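5-formyltetrahydrofolate cyclo-ligase family protein (Bacillus anthracis, PDB 2JCB) probably catalyses the ATP- and magnesium-dependent cyclisation of 5-formyltetrahydrofolate to 5,10-methenyltetrahydrofolate in folate metabolism. Local coordinates at residues Leu14-Gln19 / Gln170-Ile175; Glu37-Ser42 / Leu165-Gln170; Tyr44-Trp49 / Lys186-Lys191; Arg91-Arg96 / Asp152-His157. All blocks are in the same frame, centred on the assembly; numbering follows the deposited sequence.

Contact 1: Leu14-Gln19 / Gln170-Ile175. With ADP (adenosine-5'-diphosphate), chain C.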
# COMPACT_ATOMS: atom_id res chain seq x y z
N LEU A 14 17.24 -5.69 3.13
CA LEU A 14 17.77 -4.57 2.35
C LEU A 14 18.06 -5.04 0.94
O LEU A 14 17.71 -4.37 -0.00
CB LEU A 14 19.09 -4.06 2.94
CG LEU A 14 19.08 -3.29 4.26
CD1 LEU A 14 20.46 -2.63 4.44
CD2 LEU A 14 17.90 -2.30 4.29
N ARG A 15 18.75 -6.17 0.82
CA ARG A 15 19.00 -6.84 -0.46
C ARG A 15 17.74 -7.06 -1.30
O ARG A 15 17.72 -6.79 -2.51
CB ARG A 15 19.73 -8.18 -0.21
CG ARG A 15 20.43 -8.84 -1.40
CD ARG A 15 20.69 -10.36 -1.17
NE ARG A 15 19.39 -11.06 -1.19
CZ ARG A 15 18.88 -11.73 -2.22
NH1 ARG A 15 19.57 -11.87 -3.36
NH2 ARG A 15 17.67 -12.29 -2.12
N LEU A 16 16.67 -7.55 -0.68
CA LEU A 16 15.46 -7.82 -1.44
C LEU A 16 14.77 -6.51 -1.79
O LEU A 16 14.31 -6.33 -2.91
CB LEU A 16 14.51 -8.76 -0.69
CG LEU A 16 14.76 -10.25 -0.87
CD1 LEU A 16 13.99 -11.05 0.19
CD2 LEU A 16 14.39 -10.69 -2.31
N ARG A 17 14.75 -5.58 -0.82
CA ARG A 17 14.14 -4.23 -1.02
C ARG A 17 14.85 -3.54 -2.19
O ARG A 17 14.22 -3.11 -3.14
CB ARG A 17 14.24 -3.39 0.25
CG ARG A 17 13.20 -2.26 0.36
CD ARG A 17 13.40 -1.47 1.69
NE ARG A 17 12.74 -2.13 2.83
CZ ARG A 17 13.26 -2.40 4.03
NH1 ARG A 17 14.52 -2.05 4.36
NH2 ARG A 17 12.49 -3.01 4.93
N LYS A 18 16.18 -3.49 -2.12
CA LYS A 18 17.02 -2.93 -3.20
C LYS A 18 16.72 -3.56 -4.58
O LYS A 18 16.43 -2.84 -5.55
CB LYS A 18 18.51 -3.08 -2.82
CG LYS A 18 19.55 -2.30 -3.66
CD LYS A 18 21.01 -2.62 -3.23
CE LYS A 18 22.06 -2.03 -4.20
NZ LYS A 18 23.35 -2.82 -4.26
N GLN A 19 16.77 -4.88 -4.65
CA GLN A 19 16.56 -5.62 -5.91
C GLN A 19 15.21 -5.38 -6.57
O GLN A 19 15.14 -5.18 -7.79
CB GLN A 19 16.88 -7.12 -5.70
CG GLN A 19 16.22 -8.12 -6.68
CD GLN A 19 16.33 -9.57 -6.20
OE1 GLN A 19 15.34 -10.22 -5.85
NE2 GLN A 19 17.55 -10.07 -6.17
N GLN A 170 6.99 -8.49 -7.97
CA GLN A 170 7.15 -8.16 -6.55
C GLN A 170 6.88 -9.35 -5.67
O GLN A 170 7.18 -9.31 -4.48
CB GLN A 170 6.17 -7.04 -6.18
CG GLN A 170 6.54 -5.68 -6.74
CD GLN A 170 5.49 -4.63 -6.39
OE1 GLN A 170 4.66 -4.24 -7.20
NE2 GLN A 170 5.58 -4.11 -5.15
N MET A 171 6.32 -10.41 -6.26
CA MET A 171 6.17 -11.69 -5.53
C MET A 171 7.47 -12.46 -5.42
O MET A 171 8.20 -12.68 -6.41
CB MET A 171 5.08 -12.55 -6.20
CG MET A 171 3.73 -11.87 -6.34
SD MET A 171 3.01 -11.33 -4.77
CE MET A 171 3.21 -12.75 -3.67
N VAL A 172 7.80 -12.85 -4.19
CA VAL A 172 9.04 -13.61 -3.97
C VAL A 172 8.81 -14.89 -3.18
O VAL A 172 7.81 -15.05 -2.52
CB VAL A 172 10.21 -12.77 -3.34
CG1 VAL A 172 10.51 -11.50 -4.15
CG2 VAL A 172 9.92 -12.44 -1.89
N GLU A 173 9.77 -15.80 -3.25
CA GLU A 173 9.60 -17.09 -2.65
C GLU A 173 9.64 -17.05 -1.13
O GLU A 173 8.90 -17.77 -0.44
CB GLU A 173 10.68 -18.02 -3.18
CG GLU A 173 10.37 -18.55 -4.56
CD GLU A 173 9.19 -19.48 -4.54
OE1 GLU A 173 9.24 -20.46 -3.76
OE2 GLU A 173 8.20 -19.21 -5.27
N HIS A 174 10.49 -16.18 -0.60
CA HIS A 174 10.77 -16.13 0.83
C HIS A 174 11.11 -14.71 1.25
O HIS A 174 11.85 -13.99 0.55
CB HIS A 174 11.92 -17.12 1.16
CG HIS A 174 12.47 -16.99 2.55
ND1 HIS A 174 13.43 -16.06 2.89
CD2 HIS A 174 12.22 -17.70 3.68
CE1 HIS A 174 13.74 -16.19 4.17
NE2 HIS A 174 13.03 -17.18 4.67
N ILE A 175 10.55 -14.31 2.39
CA ILE A 175 10.88 -13.07 3.07
C ILE A 175 11.25 -13.45 4.49
O ILE A 175 10.59 -14.31 5.08
CB ILE A 175 9.65 -12.11 3.05
CG1 ILE A 175 9.41 -11.54 1.65
CG2 ILE A 175 9.81 -10.97 4.08
CD1 ILE A 175 8.23 -10.60 1.62
PB ADP C . 9.29 -2.60 6.58
O1B ADP C . 8.90 -1.18 6.20
O2B ADP C . 9.82 -3.35 5.41
O3B ADP C . 8.13 -3.20 7.34
PA ADP C . 10.93 -3.33 8.89
O1A ADP C . 10.09 -4.57 9.03
O2A ADP C . 12.36 -3.52 8.91
O3A ADP C . 10.52 -2.44 7.60
O5' ADP C . 10.61 -2.39 10.17
C5' ADP C . 11.46 -1.24 10.32
C4' ADP C . 11.67 -0.90 11.77
O4' ADP C . 10.40 -0.77 12.38
C3' ADP C . 12.41 -2.04 12.47
O3' ADP C . 13.57 -1.48 13.05
C2' ADP C . 11.43 -2.56 13.50
O2' ADP C . 12.03 -2.71 14.75
C1' ADP C . 10.37 -1.47 13.62
N9 ADP C . 9.01 -1.97 13.93
C8 ADP C . 8.17 -2.57 13.07
N7 ADP C . 7.00 -2.86 13.68
C5 ADP C . 7.06 -2.46 14.95
C6 ADP C . 6.14 -2.45 16.12
N6 ADP C . 4.90 -2.97 16.04
N1 ADP C . 6.56 -1.86 17.24
C2 ADP C . 7.80 -1.34 17.35
N3 ADP C . 8.67 -1.29 16.33
C4 ADP C . 8.37 -1.82 15.11
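Beside the nucleotide pocket, Leu16 of helix 6-26 leans against the loop 170-175 while its neighbour Arg17 turns to the ADP. Leu16 does the touching with its two methyls. Leu16 CD1 lies 3.7 Å from His174 O, on the backbone carbonyl, and Leu16 CD2 comes to 4.4 Å from Val172 CG1, a light apolar contact. No hydrogen bond joins the two segments. Ile144 packs against both Leu16 and Ile175 and so ties helix and loop together from strand 143-144.

Arg17 points another way. With CG anti to the backbone N (chi1 -157°) and a bend at chi3, its chain brings the guanidinium to the phosphates, where Arg17 NH2 donates to ADP O2B over 2.7 Å, at an N-H...O angle of 143°. The oxygen sits at the edge of the group, near its plane. NE is held separately by the carbonyl of Gly145, so two bonds to different partners fix the rotation of the guanidinium. Lys13 and Arg10 of the same helix also bond the ADP. Cationic side chains from a helix converging on the phosphates are what a phosphate-binding pocket calls for, here the nucleotide site of a 5-formyltetrahydrofolate cyclo-ligase.

Contact 2: Glu37-Ser42 / Leu165-Gln170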
# COMPACT_ATOMS: atom_id res chain seq x y z
N GLU A 37 -3.11 -0.66 -15.00
CA GLU A 37 -4.50 -0.75 -15.51
C GLU A 37 -5.13 -2.12 -15.20
O GLU A 37 -6.29 -2.17 -14.73
CB GLU A 37 -4.50 -0.49 -17.02
CG GLU A 37 -4.70 1.00 -17.31
CD GLU A 37 -4.27 1.49 -18.74
OE1 GLU A 37 -4.04 0.66 -19.68
OE2 GLU A 37 -4.17 2.75 -18.89
N GLN A 38 -4.38 -3.19 -15.50
CA GLN A 38 -4.89 -4.57 -15.28
C GLN A 38 -5.16 -4.83 -13.80
O GLN A 38 -6.17 -5.43 -13.44
CB GLN A 38 -3.92 -5.61 -15.84
CG GLN A 38 -3.90 -5.54 -17.34
CD GLN A 38 -2.91 -6.50 -17.98
OE1 GLN A 38 -2.21 -7.25 -17.29
NE2 GLN A 38 -2.83 -6.47 -19.32
N ILE A 39 -4.25 -4.36 -12.94
CA ILE A 39 -4.27 -4.69 -11.53
C ILE A 39 -5.49 -4.01 -10.96
O ILE A 39 -6.25 -4.65 -10.20
CB ILE A 39 -3.02 -4.24 -10.85
CG1 ILE A 39 -1.89 -5.23 -11.22
CG2 ILE A 39 -3.19 -4.16 -9.36
CD1 ILE A 39 -0.45 -4.72 -10.95
N VAL A 40 -5.68 -2.73 -11.31
CA VAL A 40 -6.81 -1.97 -10.77
C VAL A 40 -8.15 -2.45 -11.30
O VAL A 40 -9.11 -2.51 -10.54
CB VAL A 40 -6.67 -0.40 -10.81
CG1 VAL A 40 -5.38 -0.01 -10.00
CG2 VAL A 40 -6.76 0.18 -12.21
N PHE A 41 -8.18 -2.90 -12.55
CA PHE A 41 -9.43 -3.44 -13.10
C PHE A 41 -9.81 -4.63 -12.17
O PHE A 41 -10.99 -4.77 -11.81
CB PHE A 41 -9.21 -3.88 -14.55
CG PHE A 41 -10.36 -4.65 -15.14
CD1 PHE A 41 -11.32 -3.99 -15.88
CD2 PHE A 41 -10.47 -6.03 -14.97
CE1 PHE A 41 -12.40 -4.67 -16.44
CE2 PHE A 41 -11.54 -6.73 -15.54
CZ PHE A 41 -12.50 -6.04 -16.26
N SER A 42 -8.85 -5.45 -11.78
CA SER A 42 -9.12 -6.64 -10.95
C SER A 42 -9.56 -6.21 -9.53
O SER A 42 -10.54 -6.74 -8.98
CB SER A 42 -7.88 -7.49 -10.89
OG SER A 42 -8.05 -8.66 -10.06
N LEU A 165 -1.71 -4.27 -3.72
CA LEU A 165 -1.60 -4.31 -5.17
C LEU A 165 -0.12 -4.49 -5.53
O LEU A 165 0.71 -3.76 -4.98
CB LEU A 165 -2.16 -3.01 -5.75
CG LEU A 165 -3.55 -2.62 -5.25
CD1 LEU A 165 -4.08 -1.22 -5.73
CD2 LEU A 165 -4.56 -3.71 -5.66
N ALA A 166 0.23 -5.41 -6.45
CA ALA A 166 1.60 -5.70 -6.75
C ALA A 166 1.77 -6.19 -8.17
O ALA A 166 0.93 -6.92 -8.67
CB ALA A 166 2.15 -6.70 -5.77
N TYR A 167 2.86 -5.80 -8.81
CA TYR A 167 3.24 -6.44 -10.05
C TYR A 167 3.72 -7.85 -9.64
O TYR A 167 4.25 -8.08 -8.52
CB TYR A 167 4.42 -5.71 -10.68
CG TYR A 167 4.17 -4.26 -10.89
CD1 TYR A 167 3.29 -3.84 -11.89
CD2 TYR A 167 4.89 -3.27 -10.18
CE1 TYR A 167 3.07 -2.51 -12.13
CE2 TYR A 167 4.68 -1.89 -10.43
CZ TYR A 167 3.76 -1.53 -11.42
OH TYR A 167 3.44 -0.21 -11.75
N SER A 168 3.51 -8.81 -10.53
CA SER A 168 3.89 -10.18 -10.22
C SER A 168 5.37 -10.37 -9.86
O SER A 168 5.70 -11.25 -9.06
CB SER A 168 3.40 -11.15 -11.30
OG SER A 168 4.12 -10.97 -12.48
N PHE A 169 6.26 -9.54 -10.42
CA PHE A 169 7.68 -9.59 -10.07
C PHE A 169 7.97 -9.10 -8.63
O PHE A 169 9.08 -9.26 -8.15
CB PHE A 169 8.54 -8.82 -11.09
CG PHE A 169 8.41 -7.31 -10.98
CD1 PHE A 169 9.10 -6.61 -9.97
CD2 PHE A 169 7.62 -6.58 -11.88
CE1 PHE A 169 9.04 -5.24 -9.86
CE2 PHE A 169 7.54 -5.18 -11.77
CZ PHE A 169 8.23 -4.51 -10.73
N GLN A 170 6.99 -8.49 -7.97
CA GLN A 170 7.15 -8.16 -6.55
C GLN A 170 6.88 -9.35 -5.67
O GLN A 170 7.18 -9.31 -4.48
CB GLN A 170 6.17 -7.04 -6.18
CG GLN A 170 6.54 -5.68 -6.74
CD GLN A 170 5.49 -4.63 -6.39
OE1 GLN A 170 4.66 -4.24 -7.20
NE2 GLN A 170 5.58 -4.11 -5.15
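Ile39 of helix 29-44 packs on the chain just where strand 161-165 runs out into a loop, and that one side chain carries the contact from the helix. The tight part is its two branches. Ile39 CG2, anti to the backbone N, lies 3.9 Å from Leu165 CB and about as far from CD2 of the same leucine. The other branch, CG1 with CD1 at its end, reaches further along the loop: Ile39 CD1 sits 3.5 Å from Ala166 O and 4.0 Å from Tyr167 CD1, meeting the tyrosine ring at a slant. Ile39 thus spans three consecutive residues, all of them buried.

Tyr167 starts out pointing away from the helix, yet its ring comes back to Ile39, while its hydroxyl is hydrogen-bonded to Asn63 O. Tyr167 N donates to Gln170 OE1 at 2.9 Å, the donor standing 38° out of the carbonyl plane, and Gln170 N returns to Tyr167 O at 2.8 Å; together these bonds brace the 3-10 turn 168-170.

The loose side belongs to Glu37, Gln38 and Phe41, exposed residues that make no contact with 165-170. No polar bond crosses between the segments, so they are held together here by van der Waals packing and the burial of apolar groups alone, while the polar groups of the loop bond within it or to other parts of the chain, such as Asn63.

Contact 3: Tyr44-Trp49 / Lys186-Lys191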
# COMPACT_ATOMS: atom_id res chain seq x y z
N TYR A 44 -11.34 -3.56 -8.73
CA TYR A 44 -12.71 -3.07 -8.71
C TYR A 44 -13.71 -4.22 -8.78
O TYR A 44 -14.87 -4.02 -8.53
CB TYR A 44 -12.95 -2.15 -9.88
CG TYR A 44 -12.00 -0.96 -9.99
CD1 TYR A 44 -11.36 -0.44 -8.85
CD2 TYR A 44 -11.69 -0.43 -11.25
CE1 TYR A 44 -10.45 0.64 -8.97
CE2 TYR A 44 -10.80 0.66 -11.40
CZ TYR A 44 -10.19 1.19 -10.24
OH TYR A 44 -9.29 2.26 -10.37
N GLU A 45 -13.26 -5.40 -9.18
CA GLU A 45 -14.14 -6.59 -9.19
C GLU A 45 -14.25 -7.29 -7.83
O GLU A 45 -15.09 -8.18 -7.68
CB GLU A 45 -13.65 -7.60 -10.21
CG GLU A 45 -13.79 -7.10 -11.65
CD GLU A 45 -13.67 -8.24 -12.65
OE1 GLU A 45 -13.12 -9.31 -12.27
OE2 GLU A 45 -14.12 -8.08 -13.80
N GLN A 46 -13.39 -6.90 -6.87
CA GLN A 46 -13.28 -7.58 -5.58
C GLN A 46 -14.48 -7.19 -4.70
O GLN A 46 -14.93 -6.00 -4.67
CB GLN A 46 -11.92 -7.31 -4.85
CG GLN A 46 -10.65 -7.72 -5.68
CD GLN A 46 -10.72 -9.13 -6.18
OE1 GLN A 46 -10.88 -10.06 -5.41
NE2 GLN A 46 -10.63 -9.30 -7.50
N LYS A 47 -15.02 -8.21 -4.03
CA LYS A 47 -16.14 -7.97 -3.09
C LYS A 47 -15.81 -6.86 -2.07
O LYS A 47 -16.66 -6.02 -1.78
CB LYS A 47 -16.49 -9.28 -2.40
CG LYS A 47 -17.53 -9.18 -1.29
CD LYS A 47 -17.74 -10.61 -0.73
CE LYS A 47 -18.47 -10.59 0.60
NZ LYS A 47 -19.90 -10.50 0.31
N GLU A 48 -14.61 -6.88 -1.51
CA GLU A 48 -14.25 -5.92 -0.48
C GLU A 48 -14.11 -4.49 -1.00
O GLU A 48 -14.34 -3.57 -0.24
CB GLU A 48 -13.01 -6.33 0.30
CG GLU A 48 -11.79 -6.47 -0.54
CD GLU A 48 -11.55 -7.89 -1.01
OE1 GLU A 48 -12.49 -8.57 -1.47
OE2 GLU A 48 -10.39 -8.33 -0.91
N TRP A 49 -13.83 -4.32 -2.30
CA TRP A 49 -13.92 -2.99 -2.93
C TRP A 49 -15.35 -2.52 -3.02
O TRP A 49 -15.72 -1.45 -2.55
CB TRP A 49 -13.29 -3.01 -4.34
CG TRP A 49 -13.53 -1.72 -5.11
CD1 TRP A 49 -14.57 -1.43 -5.93
CD2 TRP A 49 -12.74 -0.51 -5.03
NE1 TRP A 49 -14.46 -0.14 -6.41
CE2 TRP A 49 -13.34 0.44 -5.88
CE3 TRP A 49 -11.56 -0.18 -4.34
CZ2 TRP A 49 -12.81 1.74 -6.05
CZ3 TRP A 49 -11.02 1.11 -4.50
CH2 TRP A 49 -11.67 2.06 -5.34
N LYS A 186 -4.80 -10.22 1.28
CA LYS A 186 -4.95 -10.50 -0.16
C LYS A 186 -3.96 -9.69 -0.94
O LYS A 186 -3.67 -8.53 -0.60
CB LYS A 186 -6.35 -10.07 -0.61
CG LYS A 186 -6.58 -10.33 -2.15
CD LYS A 186 -7.96 -9.88 -2.60
CE LYS A 186 -9.02 -10.93 -2.21
NZ LYS A 186 -10.38 -10.55 -2.70
N ILE A 187 -3.43 -10.28 -2.01
CA ILE A 187 -2.49 -9.57 -2.90
C ILE A 187 -3.14 -9.71 -4.31
O ILE A 187 -3.51 -10.84 -4.71
CB ILE A 187 -1.02 -10.08 -2.85
CG1 ILE A 187 -0.44 -9.96 -1.41
CG2 ILE A 187 -0.13 -9.29 -3.84
CD1 ILE A 187 0.43 -11.05 -1.04
N ILE A 188 -3.30 -8.61 -5.03
CA ILE A 188 -3.77 -8.61 -6.42
C ILE A 188 -2.59 -8.26 -7.32
O ILE A 188 -1.99 -7.18 -7.15
CB ILE A 188 -4.87 -7.58 -6.60
CG1 ILE A 188 -6.02 -7.82 -5.60
CG2 ILE A 188 -5.39 -7.63 -8.02
CD1 ILE A 188 -6.98 -6.75 -5.62
N THR A 189 -2.28 -9.13 -8.28
CA THR A 189 -1.26 -8.89 -9.30
C THR A 189 -1.96 -8.89 -10.64
O THR A 189 -3.21 -9.06 -10.71
CB THR A 189 -0.13 -9.96 -9.31
OG1 THR A 189 -0.65 -11.18 -9.85
CG2 THR A 189 0.46 -10.20 -7.89
N GLU A 190 -1.19 -8.78 -11.72
CA GLU A 190 -1.84 -8.76 -13.03
C GLU A 190 -2.24 -10.20 -13.44
O GLU A 190 -2.90 -10.39 -14.46
CB GLU A 190 -0.92 -8.13 -14.10
CG GLU A 190 0.32 -9.00 -14.47
CD GLU A 190 1.52 -8.85 -13.53
OE1 GLU A 190 1.43 -8.38 -12.38
OE2 GLU A 190 2.59 -9.27 -13.96
N LYS A 191 -1.75 -11.19 -12.70
CA LYS A 191 -1.97 -12.60 -13.00
C LYS A 191 -3.07 -13.23 -12.12
O LYS A 191 -3.46 -14.37 -12.38
CB LYS A 191 -0.66 -13.39 -12.73
CG LYS A 191 0.53 -13.18 -13.66
CD LYS A 191 1.65 -14.08 -13.21
CE LYS A 191 2.86 -13.80 -14.01
NZ LYS A 191 3.81 -14.93 -13.87
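Lys186, on strand 186-189 of the central mixed sheet, reaches to the start of helix 47-51 and puts its ammonium between Gln46, the N-cap residue, and Glu48 in the first turn. The lysine leaves the strand with CG anti to the backbone N, then bends at chi3, which swings NZ round to the two acceptors.

Glu48 comes at the lysine from the opposite direction. Its CG lies between its own backbone N and carbonyl carbon (chi1 61°), and a further bend at chi2 turns the carboxylate to the amine. The salt bridge is lopsided: Glu48 OE2 is 2.9 Å from Lys186 NZ and is met on its syn side, 18° out of the carboxylate plane, whereas the bond from Lys186 NZ to Glu48 OE1, at 3.1 Å, is weak. Glu48 also touches Lys161 and Leu163 of the neighbouring strand 161-165.

Gln46 lies obliquely across the lysine chain. Its OE1 accepts from Lys186 NZ, with a C=O...N angle of 136° and the donor a little tilted from the carbonyl plane. The other end of the amide is engaged too, since NE2 donates to Ser42 O near the end of the preceding helix; with both ends held, the amide is unlikely to flip. The carboxylate, with the amide oxygen beside it, would be expected to favour the charged form of Lys186.

Gln46 and Ile188 run past each other in opposite directions, bringing the apolar middle of the glutamine onto the isoleucine, Gln46 CG 3.8 Å from Ile188 CD1.

Contact 4: Arg91-Arg96 / Asp152-His157. With MG (magnesium ion), chain E; ADP (adenosine-5'-diphosphate), chain C.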
# COMPACT_ATOMS: atom_id res chain seq x y z
N ARG A 91 6.51 7.24 14.44
CA ARG A 91 6.25 6.20 13.43
C ARG A 91 4.77 5.79 13.37
O ARG A 91 4.43 4.64 13.13
CB ARG A 91 7.18 4.99 13.62
CG ARG A 91 8.24 4.92 12.54
CD ARG A 91 9.50 5.61 13.00
NE ARG A 91 10.57 5.54 12.01
CZ ARG A 91 11.25 4.44 11.71
NH1 ARG A 91 10.99 3.26 12.27
NH2 ARG A 91 12.23 4.51 10.81
N THR A 92 3.90 6.77 13.59
CA THR A 92 2.47 6.52 13.53
C THR A 92 1.94 7.17 12.25
O THR A 92 2.63 7.99 11.67
CB THR A 92 1.75 7.08 14.78
OG1 THR A 92 2.02 8.47 14.88
CG2 THR A 92 2.28 6.39 16.04
N MET A 93 0.75 6.76 11.80
CA MET A 93 0.06 7.32 10.65
C MET A 93 -1.32 7.85 11.03
O MET A 93 -2.06 7.22 11.78
CB MET A 93 -0.10 6.27 9.56
CG MET A 93 1.20 5.83 8.93
SD MET A 93 0.97 4.80 7.47
CE MET A 93 0.32 3.25 8.17
N SER A 94 -1.65 9.02 10.50
CA SER A 94 -2.95 9.60 10.69
C SER A 94 -3.63 9.50 9.34
O SER A 94 -3.30 10.26 8.42
CB SER A 94 -2.82 11.06 11.08
OG SER A 94 -4.08 11.71 11.19
N PHE A 95 -4.60 8.60 9.21
CA PHE A 95 -5.33 8.59 7.95
C PHE A 95 -6.35 9.72 7.93
O PHE A 95 -7.13 9.88 8.85
CB PHE A 95 -5.98 7.24 7.73
CG PHE A 95 -4.98 6.22 7.32
CD1 PHE A 95 -4.79 5.99 5.96
CD2 PHE A 95 -4.23 5.53 8.25
CE1 PHE A 95 -3.80 5.05 5.51
CE2 PHE A 95 -3.24 4.58 7.84
CZ PHE A 95 -3.02 4.35 6.47
N ARG A 96 -6.30 10.53 6.87
CA ARG A 96 -7.16 11.70 6.82
C ARG A 96 -7.92 11.77 5.54
O ARG A 96 -7.39 11.46 4.48
CB ARG A 96 -6.34 13.01 7.01
CG ARG A 96 -5.29 12.94 8.15
CD ARG A 96 -4.57 14.28 8.24
NE ARG A 96 -5.42 15.27 8.90
CZ ARG A 96 -5.47 15.44 10.21
NH1 ARG A 96 -4.73 14.67 11.02
NH2 ARG A 96 -6.25 16.36 10.70
N ASP A 152 3.60 -2.06 9.66
CA ASP A 152 3.76 -3.06 10.68
C ASP A 152 3.16 -2.57 12.01
O ASP A 152 2.50 -3.33 12.69
CB ASP A 152 5.24 -3.42 10.85
CG ASP A 152 5.73 -4.38 9.77
OD1 ASP A 152 4.89 -5.06 9.10
OD2 ASP A 152 6.95 -4.48 9.56
N ARG A 153 3.37 -1.27 12.35
CA ARG A 153 2.89 -0.71 13.59
C ARG A 153 1.38 -0.48 13.52
O ARG A 153 0.64 -0.77 14.45
CB ARG A 153 3.62 0.59 13.90
CG ARG A 153 5.08 0.40 14.24
CD ARG A 153 5.70 1.75 14.50
NE ARG A 153 7.04 1.73 15.07
CZ ARG A 153 8.13 1.49 14.36
NH1 ARG A 153 9.32 1.57 14.95
NH2 ARG A 153 8.03 1.20 13.06
N TYR A 154 0.95 0.10 12.41
CA TYR A 154 -0.45 0.45 12.20
C TYR A 154 -1.36 -0.78 12.18
O TYR A 154 -2.42 -0.79 12.80
CB TYR A 154 -0.61 1.19 10.88
CG TYR A 154 -2.03 1.57 10.60
CD1 TYR A 154 -2.59 2.70 11.20
CD2 TYR A 154 -2.83 0.82 9.74
CE1 TYR A 154 -3.87 3.06 10.96
CE2 TYR A 154 -4.16 1.17 9.50
CZ TYR A 154 -4.67 2.31 10.12
OH TYR A 154 -5.95 2.72 9.89
N LEU A 155 -0.91 -1.83 11.51
CA LEU A 155 -1.74 -3.04 11.37
C LEU A 155 -1.96 -3.81 12.67
O LEU A 155 -2.84 -4.68 12.72
CB LEU A 155 -1.23 -3.95 10.24
CG LEU A 155 -1.36 -3.36 8.84
CD1 LEU A 155 -0.67 -4.28 7.84
CD2 LEU A 155 -2.82 -3.08 8.49
N VAL A 156 -1.18 -3.50 13.71
CA VAL A 156 -1.43 -4.05 15.06
C VAL A 156 -2.86 -3.72 15.52
O VAL A 156 -3.55 -4.59 16.04
CB VAL A 156 -0.41 -3.53 16.09
CG1 VAL A 156 -0.75 -4.05 17.53
CG2 VAL A 156 0.98 -3.97 15.70
N HIS A 157 -3.30 -2.48 15.31
CA HIS A 157 -4.59 -2.01 15.82
C HIS A 157 -5.69 -1.95 14.77
O HIS A 157 -6.87 -1.74 15.08
CB HIS A 157 -4.41 -0.66 16.52
CG HIS A 157 -3.33 -0.68 17.55
ND1 HIS A 157 -3.46 -1.33 18.76
CD2 HIS A 157 -2.07 -0.16 17.54
CE1 HIS A 157 -2.34 -1.21 19.45
NE2 HIS A 157 -1.48 -0.50 18.73
MG MG E . 8.22 -5.12 8.27
PB ADP C . 9.29 -2.60 6.58
O1B ADP C . 8.90 -1.18 6.20
O2B ADP C . 9.82 -3.35 5.41
O3B ADP C . 8.13 -3.20 7.34
PA ADP C . 10.93 -3.33 8.89
O1A ADP C . 10.09 -4.57 9.03
O2A ADP C . 12.36 -3.52 8.91
O3A ADP C . 10.52 -2.44 7.60
O5' ADP C . 10.61 -2.39 10.17
C5' ADP C . 11.46 -1.24 10.32
C4' ADP C . 11.67 -0.90 11.77
O4' ADP C . 10.40 -0.77 12.38
C3' ADP C . 12.41 -2.04 12.47
O3' ADP C . 13.57 -1.48 13.05
C2' ADP C . 11.43 -2.56 13.50
O2' ADP C . 12.03 -2.71 14.75
C1' ADP C . 10.37 -1.47 13.62
N9 ADP C . 9.01 -1.97 13.93
C8 ADP C . 8.17 -2.57 13.07
N7 ADP C . 7.00 -2.86 13.68
C5 ADP C . 7.06 -2.46 14.95
C6 ADP C . 6.14 -2.45 16.12
N6 ADP C . 4.90 -2.97 16.04
N1 ADP C . 6.56 -1.86 17.24
C2 ADP C . 7.80 -1.34 17.35
N3 ADP C . 8.67 -1.29 16.33
C4 ADP C . 8.37 -1.82 15.11
O HOH W 1 6.59 -5.92 7.19
O HOH W 2 9.49 -5.92 6.56
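Arg91 and Arg153 pack against each other beside the adenosine. The guanidinium of Arg153 is sandwiched: ADP C4 lies over the centre of one face, 3.4 Å above the plane, and Arg91 CB covers the opposite face toward its rim. An extended chain from CG to NE lays the group over the adenine, and Arg153 NH2 adds a weak bond to ADP O4' at 3.2 Å. The two guanidinium planes stand 86° apart, with Arg153 NH1 at the edge of the Arg91 group, 3.6 Å from Arg91 NH1; both arginines line the adenosine side of the pocket.

Between the strand and helix the packing is apolar and aromatic. Tyr154 CG is anti to the backbone N (chi1 180°), which carries the ring to strand 92-98. Phe95 CE2 lies over one of its faces, 3.5 Å from Tyr154 CZ, the ring planes inclined at 51°. Met93 crosses the tyrosine at about a right angle and sets Met93 CE 3.5 Å from Tyr154 CB.

Metal coordination belongs to Asp152, whose OD2 binds the magnesium ion at 1.9 Å. ADP O3B and O1A, two waters and Asp181 complete six ligands, and OD1 accepts from one of those waters. A magnesium ion bridging an aspartate pair and both phosphates of ADP marks this as the nucleotide site of the cyclo-ligase.

In the fold
Along the chain the first segments come in the order 14-19, 37-42, 44-49 and 91-96, and contact 4 is nested inside the loops closed by the other three. Contacts 2 and 3 are close neighbours, centres about 8 Å apart, joined by a probable backbone hydrogen bond, Ala166 N to Ile188 O, where strands 161-165 and 186-189 run on, and by a probable side-chain bond, Ser168 OG to Glu190 OE2. Contact 1 shares Gln170 with contact 2, about 17 Å away between centres, and meets contact 3 through Met171. Contact 4 lies across the chain's centre from contacts 2 and 3, on the same mixed sheet as contact 3. Although their centres are about 23 Å apart, contacts 1 and 4 both touch the ADP, so distant parts of the chain build one nucleotide site.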